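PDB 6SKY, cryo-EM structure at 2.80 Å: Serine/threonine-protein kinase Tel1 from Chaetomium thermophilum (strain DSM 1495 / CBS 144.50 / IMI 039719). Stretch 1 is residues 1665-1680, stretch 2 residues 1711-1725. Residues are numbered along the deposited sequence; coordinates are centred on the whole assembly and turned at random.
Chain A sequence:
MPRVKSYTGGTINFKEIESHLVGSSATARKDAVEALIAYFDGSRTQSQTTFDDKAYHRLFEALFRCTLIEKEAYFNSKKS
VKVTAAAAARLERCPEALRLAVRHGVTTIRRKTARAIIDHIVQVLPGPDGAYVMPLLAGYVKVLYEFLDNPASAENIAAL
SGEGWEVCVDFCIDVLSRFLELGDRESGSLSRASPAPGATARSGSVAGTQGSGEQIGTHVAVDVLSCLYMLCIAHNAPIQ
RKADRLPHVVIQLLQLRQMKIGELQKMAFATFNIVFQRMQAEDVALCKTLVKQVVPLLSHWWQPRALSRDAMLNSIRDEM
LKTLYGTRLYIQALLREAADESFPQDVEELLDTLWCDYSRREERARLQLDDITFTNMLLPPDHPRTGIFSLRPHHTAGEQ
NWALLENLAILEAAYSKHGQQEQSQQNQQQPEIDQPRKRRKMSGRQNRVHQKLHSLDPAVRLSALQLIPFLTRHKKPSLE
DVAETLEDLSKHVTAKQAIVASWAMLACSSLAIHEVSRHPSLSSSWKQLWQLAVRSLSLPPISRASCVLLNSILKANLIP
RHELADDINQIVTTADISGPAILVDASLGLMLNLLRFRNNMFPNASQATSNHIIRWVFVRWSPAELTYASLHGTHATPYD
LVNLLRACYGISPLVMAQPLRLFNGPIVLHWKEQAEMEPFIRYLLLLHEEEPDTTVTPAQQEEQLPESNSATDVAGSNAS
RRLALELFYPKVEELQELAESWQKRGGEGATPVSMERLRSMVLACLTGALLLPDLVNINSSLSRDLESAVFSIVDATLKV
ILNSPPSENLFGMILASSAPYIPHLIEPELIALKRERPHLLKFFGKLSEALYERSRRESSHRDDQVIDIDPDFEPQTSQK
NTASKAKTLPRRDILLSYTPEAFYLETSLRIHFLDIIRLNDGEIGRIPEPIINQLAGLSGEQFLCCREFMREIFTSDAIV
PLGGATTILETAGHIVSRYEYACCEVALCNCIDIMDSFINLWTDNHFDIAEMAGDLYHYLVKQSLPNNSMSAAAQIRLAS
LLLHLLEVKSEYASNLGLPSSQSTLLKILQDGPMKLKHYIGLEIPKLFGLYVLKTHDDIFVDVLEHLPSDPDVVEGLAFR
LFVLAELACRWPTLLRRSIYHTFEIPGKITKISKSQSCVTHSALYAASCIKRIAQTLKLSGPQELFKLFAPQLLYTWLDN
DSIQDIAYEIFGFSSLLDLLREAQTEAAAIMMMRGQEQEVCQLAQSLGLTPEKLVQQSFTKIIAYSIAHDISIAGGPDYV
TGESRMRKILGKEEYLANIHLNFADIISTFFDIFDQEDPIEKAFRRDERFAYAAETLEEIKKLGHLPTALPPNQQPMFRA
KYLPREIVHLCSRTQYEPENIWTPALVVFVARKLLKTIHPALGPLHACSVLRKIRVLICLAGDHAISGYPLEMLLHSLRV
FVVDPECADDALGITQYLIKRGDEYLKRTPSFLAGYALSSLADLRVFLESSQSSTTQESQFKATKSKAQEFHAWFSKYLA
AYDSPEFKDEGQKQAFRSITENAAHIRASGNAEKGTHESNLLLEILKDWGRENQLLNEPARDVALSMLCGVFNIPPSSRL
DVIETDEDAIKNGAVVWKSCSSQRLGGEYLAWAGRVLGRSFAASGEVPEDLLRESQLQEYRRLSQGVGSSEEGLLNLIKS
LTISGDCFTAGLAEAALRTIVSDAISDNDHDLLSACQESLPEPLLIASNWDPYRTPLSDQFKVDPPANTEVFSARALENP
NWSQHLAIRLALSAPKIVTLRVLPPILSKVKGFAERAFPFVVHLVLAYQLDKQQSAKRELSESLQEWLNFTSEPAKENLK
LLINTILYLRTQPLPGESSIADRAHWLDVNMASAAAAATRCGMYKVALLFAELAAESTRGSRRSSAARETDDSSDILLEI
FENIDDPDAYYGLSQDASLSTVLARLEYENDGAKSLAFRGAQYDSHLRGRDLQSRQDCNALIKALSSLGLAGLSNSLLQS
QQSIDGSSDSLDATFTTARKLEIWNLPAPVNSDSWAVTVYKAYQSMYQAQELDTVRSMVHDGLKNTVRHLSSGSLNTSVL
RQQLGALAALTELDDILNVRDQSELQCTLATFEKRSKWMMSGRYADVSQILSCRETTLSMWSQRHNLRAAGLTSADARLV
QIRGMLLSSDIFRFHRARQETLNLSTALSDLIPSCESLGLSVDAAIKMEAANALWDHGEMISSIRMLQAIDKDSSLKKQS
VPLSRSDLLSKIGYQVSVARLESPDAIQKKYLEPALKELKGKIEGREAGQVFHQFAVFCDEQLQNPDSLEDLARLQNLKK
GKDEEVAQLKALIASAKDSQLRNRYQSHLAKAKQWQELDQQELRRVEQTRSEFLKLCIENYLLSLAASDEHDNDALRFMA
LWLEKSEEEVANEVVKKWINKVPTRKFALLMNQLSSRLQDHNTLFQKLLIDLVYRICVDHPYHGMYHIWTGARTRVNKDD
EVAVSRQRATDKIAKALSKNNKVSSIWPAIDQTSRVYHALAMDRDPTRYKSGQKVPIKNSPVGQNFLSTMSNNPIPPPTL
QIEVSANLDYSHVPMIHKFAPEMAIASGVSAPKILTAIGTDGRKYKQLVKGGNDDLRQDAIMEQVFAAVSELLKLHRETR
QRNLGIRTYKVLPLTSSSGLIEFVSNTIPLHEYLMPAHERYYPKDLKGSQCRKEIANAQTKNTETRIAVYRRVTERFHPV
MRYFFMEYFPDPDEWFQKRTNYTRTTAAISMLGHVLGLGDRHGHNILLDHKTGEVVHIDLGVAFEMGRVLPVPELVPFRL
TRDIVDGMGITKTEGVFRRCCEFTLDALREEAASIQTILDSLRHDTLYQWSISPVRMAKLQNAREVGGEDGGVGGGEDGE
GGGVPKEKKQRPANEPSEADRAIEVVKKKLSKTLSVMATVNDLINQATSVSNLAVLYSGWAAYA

Stretch 1, residues 1665-1680: QGVGSSEEGLLNLIKS
Stretch 2, residues 1711-1725: DLLSACQESLPEPLL

The contact is a close packing of two helices running in broadly the same direction, built around small residues of the second helix and closed at one end by a lysine-to-carbonyl hydrogen bond. Helix 1670-1680, preceded by Ser1669 at its N-cap, crosses helix 1711-1719 at -42°, with the axes 9.0 Å apart at their closest; 586 Å² is buried in total.

The register is set by Glu1672 opposite Ala1715 (CA to CA 5.2 Å) and Asn1676 opposite Ser1719 (5.8 Å between CA atoms). Glu1672 (chi1 m, chi2 t) enters as a knob among Ser1714, Ala1715, Glu1718 and Ser1719, its CG 3.9 Å from Ala1715 CB and 3.4 Å from Ser1719 OG. Its OE1 turns back to its own stretch, accepting hydrogen bonds from Val1667 N (2.8 Å) and Gly1668 N (3.2 Å), which anchors the preceding loop to the helix. Its OE2 lies 4.0 Å from Glu1718 OE1, a proximity of like charges. Gly1666, at phi/psi 96/-56, has a conformation that calls for glycine; a CB there would also lie only 3.1 Å from Glu1718 OE1.

One turn on, Leu1675 (m, t) points toward the partner helix, placing CD1 3.6 Å from Cys1716 SG and CB 3.6 Å from Ser1719 CB. Ser1719 (chi1 m) bonds its OG to Ala1715 O at 2.9 Å, satisfying the hydroxyl within its own helix. Asn1676 (m) brings OD1 to 3.1 Å from Ser1719 CB.

Lys1679 (t, t, p, t) closes the contact where the second helix gives way to Leu1720 (phi/psi -114/141). Its NZ donates to Ser1719 O at 2.9 Å, while its aliphatic portion packs alongside, CB 3.9 Å from Leu1720 CD2, CG 3.8 Å from Leu1724 CD2 and CD 3.9 Å from Pro1721 CD.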

# COMPACT_ATOMS: atom_id res chain seq x y z
N GLN A 1665 15.29 54.50 11.60
CA GLN A 1665 16.43 53.77 12.11
C GLN A 1665 17.34 54.70 12.91
O GLN A 1665 17.28 55.93 12.77
CB GLN A 1665 17.22 53.13 10.96
CG GLN A 1665 18.08 51.96 11.37
CD GLN A 1665 18.71 51.27 10.18
OE1 GLN A 1665 18.13 51.24 9.10
NE2 GLN A 1665 19.90 50.73 10.37
N GLY A 1666 18.19 54.11 13.73
CA GLY A 1666 19.03 54.87 14.64
C GLY A 1666 18.44 54.99 16.02
O GLY A 1666 19.08 54.61 17.01
N VAL A 1667 17.21 55.51 16.12
CA VAL A 1667 16.47 55.55 17.36
C VAL A 1667 15.19 54.73 17.29
O VAL A 1667 14.85 54.01 18.24
CB VAL A 1667 16.15 57.01 17.78
CG1 VAL A 1667 15.15 57.04 18.92
CG2 VAL A 1667 17.42 57.74 18.17
N GLY A 1668 14.49 54.79 16.17
CA GLY A 1668 13.27 54.03 15.99
C GLY A 1668 11.99 54.81 16.15
O GLY A 1668 10.95 54.20 16.38
N SER A 1669 12.03 56.13 16.03
CA SER A 1669 10.86 56.97 16.22
C SER A 1669 10.30 57.42 14.89
O SER A 1669 10.96 57.33 13.85
CB SER A 1669 11.21 58.18 17.09
OG SER A 1669 12.38 58.81 16.62
N SER A 1670 9.07 57.91 14.93
CA SER A 1670 8.45 58.46 13.73
C SER A 1670 9.06 59.78 13.31
O SER A 1670 8.99 60.13 12.13
CB SER A 1670 6.95 58.63 13.95
OG SER A 1670 6.35 57.40 14.26
N GLU A 1671 9.65 60.53 14.24
CA GLU A 1671 10.30 61.78 13.87
C GLU A 1671 11.49 61.52 12.96
O GLU A 1671 11.68 62.24 11.98
CB GLU A 1671 10.74 62.55 15.11
CG GLU A 1671 9.60 63.04 15.97
CD GLU A 1671 9.40 62.20 17.22
OE1 GLU A 1671 10.02 61.11 17.30
OE2 GLU A 1671 8.64 62.62 18.11
N GLU A 1672 12.29 60.51 13.27
CA GLU A 1672 13.39 60.16 12.38
C GLU A 1672 12.87 59.68 11.03
O GLU A 1672 13.48 59.95 9.99
CB GLU A 1672 14.26 59.08 13.01
CG GLU A 1672 15.25 59.60 14.01
CD GLU A 1672 16.11 58.50 14.57
OE1 GLU A 1672 15.63 57.35 14.64
OE2 GLU A 1672 17.27 58.77 14.94
N GLY A 1673 11.73 58.99 11.02
CA GLY A 1673 11.18 58.54 9.76
C GLY A 1673 10.76 59.70 8.88
O GLY A 1673 11.06 59.74 7.68
N LEU A 1674 10.07 60.68 9.47
CA LEU A 1674 9.68 61.86 8.71
C LEU A 1674 10.88 62.68 8.29
O LEU A 1674 10.90 63.23 7.18
CB LEU A 1674 8.71 62.71 9.51
CG LEU A 1674 7.26 62.31 9.35
CD1 LEU A 1674 6.40 63.32 10.04
CD2 LEU A 1674 6.92 62.23 7.90
N LEU A 1675 11.90 62.78 9.14
CA LEU A 1675 13.08 63.53 8.76
C LEU A 1675 13.81 62.88 7.61
O LEU A 1675 14.31 63.57 6.72
CB LEU A 1675 14.01 63.70 9.96
CG LEU A 1675 13.50 64.70 10.98
CD1 LEU A 1675 14.52 64.89 12.07
CD2 LEU A 1675 13.21 66.01 10.30
N ASN A 1676 13.89 61.55 7.59
CA ASN A 1676 14.51 60.88 6.45
C ASN A 1676 13.68 61.05 5.19
O ASN A 1676 14.23 61.26 4.10
CB ASN A 1676 14.72 59.41 6.75
CG ASN A 1676 15.84 59.17 7.71
OD1 ASN A 1676 16.38 60.11 8.28
ND2 ASN A 1676 16.20 57.92 7.91
N LEU A 1677 12.35 60.98 5.31
CA LEU A 1677 11.51 61.19 4.15
C LEU A 1677 11.67 62.59 3.58
O LEU A 1677 11.65 62.78 2.37
CB LEU A 1677 10.05 60.93 4.50
CG LEU A 1677 9.58 59.49 4.40
CD1 LEU A 1677 8.10 59.45 4.64
CD2 LEU A 1677 9.90 58.94 3.06
N ILE A 1678 11.82 63.58 4.45
CA ILE A 1678 11.96 64.96 3.99
C ILE A 1678 13.36 65.20 3.44
O ILE A 1678 13.53 65.91 2.45
CB ILE A 1678 11.62 65.93 5.12
CG1 ILE A 1678 10.13 65.87 5.43
CG2 ILE A 1678 12.00 67.33 4.75
CD1 ILE A 1678 9.74 66.65 6.65
N LYS A 1679 14.37 64.61 4.07
CA LYS A 1679 15.74 64.77 3.58
C LYS A 1679 15.91 64.17 2.20
O LYS A 1679 16.61 64.73 1.36
CB LYS A 1679 16.71 64.13 4.56
CG LYS A 1679 18.14 64.19 4.11
CD LYS A 1679 19.01 63.29 4.95
CE LYS A 1679 18.64 61.84 4.74
NZ LYS A 1679 19.45 60.94 5.60
N SER A 1680 15.28 63.02 1.94
CA SER A 1680 15.41 62.42 0.63
C SER A 1680 14.81 63.28 -0.48
O SER A 1680 15.10 63.04 -1.65
CB SER A 1680 14.75 61.05 0.60
OG SER A 1680 13.36 61.17 0.41
N ASP A 1711 14.60 65.47 22.39
CA ASP A 1711 14.14 64.35 21.57
C ASP A 1711 14.27 64.68 20.09
O ASP A 1711 14.84 63.90 19.31
CB ASP A 1711 12.69 64.00 21.92
CG ASP A 1711 12.59 62.99 23.05
OD1 ASP A 1711 13.48 62.12 23.15
OD2 ASP A 1711 11.63 63.07 23.84
N LEU A 1712 13.75 65.84 19.68
CA LEU A 1712 13.85 66.23 18.28
C LEU A 1712 15.28 66.50 17.87
O LEU A 1712 15.66 66.26 16.72
CB LEU A 1712 12.98 67.45 18.02
CG LEU A 1712 12.84 67.83 16.56
CD1 LEU A 1712 12.43 66.64 15.74
CD2 LEU A 1712 11.81 68.92 16.44
N LEU A 1713 16.11 67.00 18.79
CA LEU A 1713 17.52 67.18 18.48
C LEU A 1713 18.19 65.84 18.22
O LEU A 1713 18.98 65.71 17.28
CB LEU A 1713 18.22 67.91 19.62
CG LEU A 1713 18.27 69.42 19.48
CD1 LEU A 1713 19.07 70.02 20.61
CD2 LEU A 1713 18.86 69.79 18.14
N SER A 1714 17.92 64.84 19.05
CA SER A 1714 18.48 63.52 18.83
C SER A 1714 17.96 62.90 17.55
O SER A 1714 18.66 62.10 16.92
CB SER A 1714 18.18 62.62 20.02
OG SER A 1714 16.80 62.65 20.34
N ALA A 1715 16.74 63.25 17.15
CA ALA A 1715 16.24 62.79 15.86
C ALA A 1715 17.00 63.43 14.71
O ALA A 1715 17.39 62.75 13.75
CB ALA A 1715 14.74 63.08 15.74
N CYS A 1716 17.23 64.75 14.79
CA CYS A 1716 17.90 65.45 13.70
C CYS A 1716 19.35 65.03 13.57
O CYS A 1716 19.84 64.78 12.47
CB CYS A 1716 17.80 66.96 13.91
SG CYS A 1716 16.14 67.65 13.76
N GLN A 1717 20.07 64.95 14.69
CA GLN A 1717 21.49 64.62 14.65
C GLN A 1717 21.75 63.23 14.09
O GLN A 1717 22.89 62.92 13.75
CB GLN A 1717 22.12 64.72 16.04
CG GLN A 1717 21.92 66.06 16.73
CD GLN A 1717 22.96 67.09 16.36
OE1 GLN A 1717 24.00 66.77 15.79
NE2 GLN A 1717 22.69 68.35 16.70
N GLU A 1718 20.72 62.38 14.00
CA GLU A 1718 20.87 61.04 13.45
C GLU A 1718 20.15 60.84 12.14
O GLU A 1718 20.37 59.81 11.48
CB GLU A 1718 20.39 60.01 14.47
CG GLU A 1718 20.97 60.24 15.85
CD GLU A 1718 20.96 59.00 16.70
OE1 GLU A 1718 20.98 57.88 16.13
OE2 GLU A 1718 20.95 59.14 17.94
N SER A 1719 19.29 61.76 11.73
CA SER A 1719 18.67 61.71 10.42
C SER A 1719 19.40 62.53 9.37
O SER A 1719 19.35 62.19 8.19
CB SER A 1719 17.22 62.19 10.49
OG SER A 1719 16.47 61.34 11.33
N LEU A 1720 20.08 63.60 9.77
CA LEU A 1720 20.70 64.48 8.81
C LEU A 1720 22.22 64.43 8.92
O LEU A 1720 22.76 64.34 10.02
CB LEU A 1720 20.24 65.92 9.01
CG LEU A 1720 18.74 66.18 9.10
CD1 LEU A 1720 18.49 67.66 9.25
CD2 LEU A 1720 18.01 65.65 7.89
N PRO A 1721 22.92 64.46 7.79
CA PRO A 1721 24.38 64.65 7.85
C PRO A 1721 24.72 66.05 8.32
O PRO A 1721 23.89 66.96 8.32
CB PRO A 1721 24.82 64.42 6.41
CG PRO A 1721 23.61 64.64 5.59
CD PRO A 1721 22.45 64.21 6.43
N GLU A 1722 25.97 66.22 8.74
CA GLU A 1722 26.37 67.48 9.36
C GLU A 1722 26.27 68.69 8.43
O GLU A 1722 25.79 69.74 8.89
CB GLU A 1722 27.79 67.36 9.91
CG GLU A 1722 28.25 68.60 10.66
CD GLU A 1722 29.72 68.54 11.02
OE1 GLU A 1722 30.37 67.53 10.66
OE2 GLU A 1722 30.22 69.49 11.65
N PRO A 1723 26.69 68.63 7.16
CA PRO A 1723 26.52 69.82 6.31
C PRO A 1723 25.08 70.27 6.16
O PRO A 1723 24.81 71.47 6.13
CB PRO A 1723 27.12 69.38 4.97
CG PRO A 1723 27.13 67.90 5.02
CD PRO A 1723 27.40 67.56 6.44
N LEU A 1724 24.14 69.33 6.08
CA LEU A 1724 22.73 69.71 6.02
C LEU A 1724 22.20 70.11 7.39
O LEU A 1724 21.26 70.90 7.48
CB LEU A 1724 21.90 68.57 5.44
CG LEU A 1724 20.41 68.80 5.25
CD1 LEU A 1724 20.16 70.06 4.46
CD2 LEU A 1724 19.78 67.62 4.56
N LEU A 1725 22.79 69.58 8.45
CA LEU A 1725 22.40 69.98 9.80
C LEU A 1725 22.87 71.38 10.14
O LEU A 1725 22.33 72.00 11.06
CB LEU A 1725 22.93 68.97 10.81
CG LEU A 1725 22.35 69.01 12.21
CD1 LEU A 1725 20.85 69.13 12.15
CD2 LEU A 1725 22.74 67.75 12.95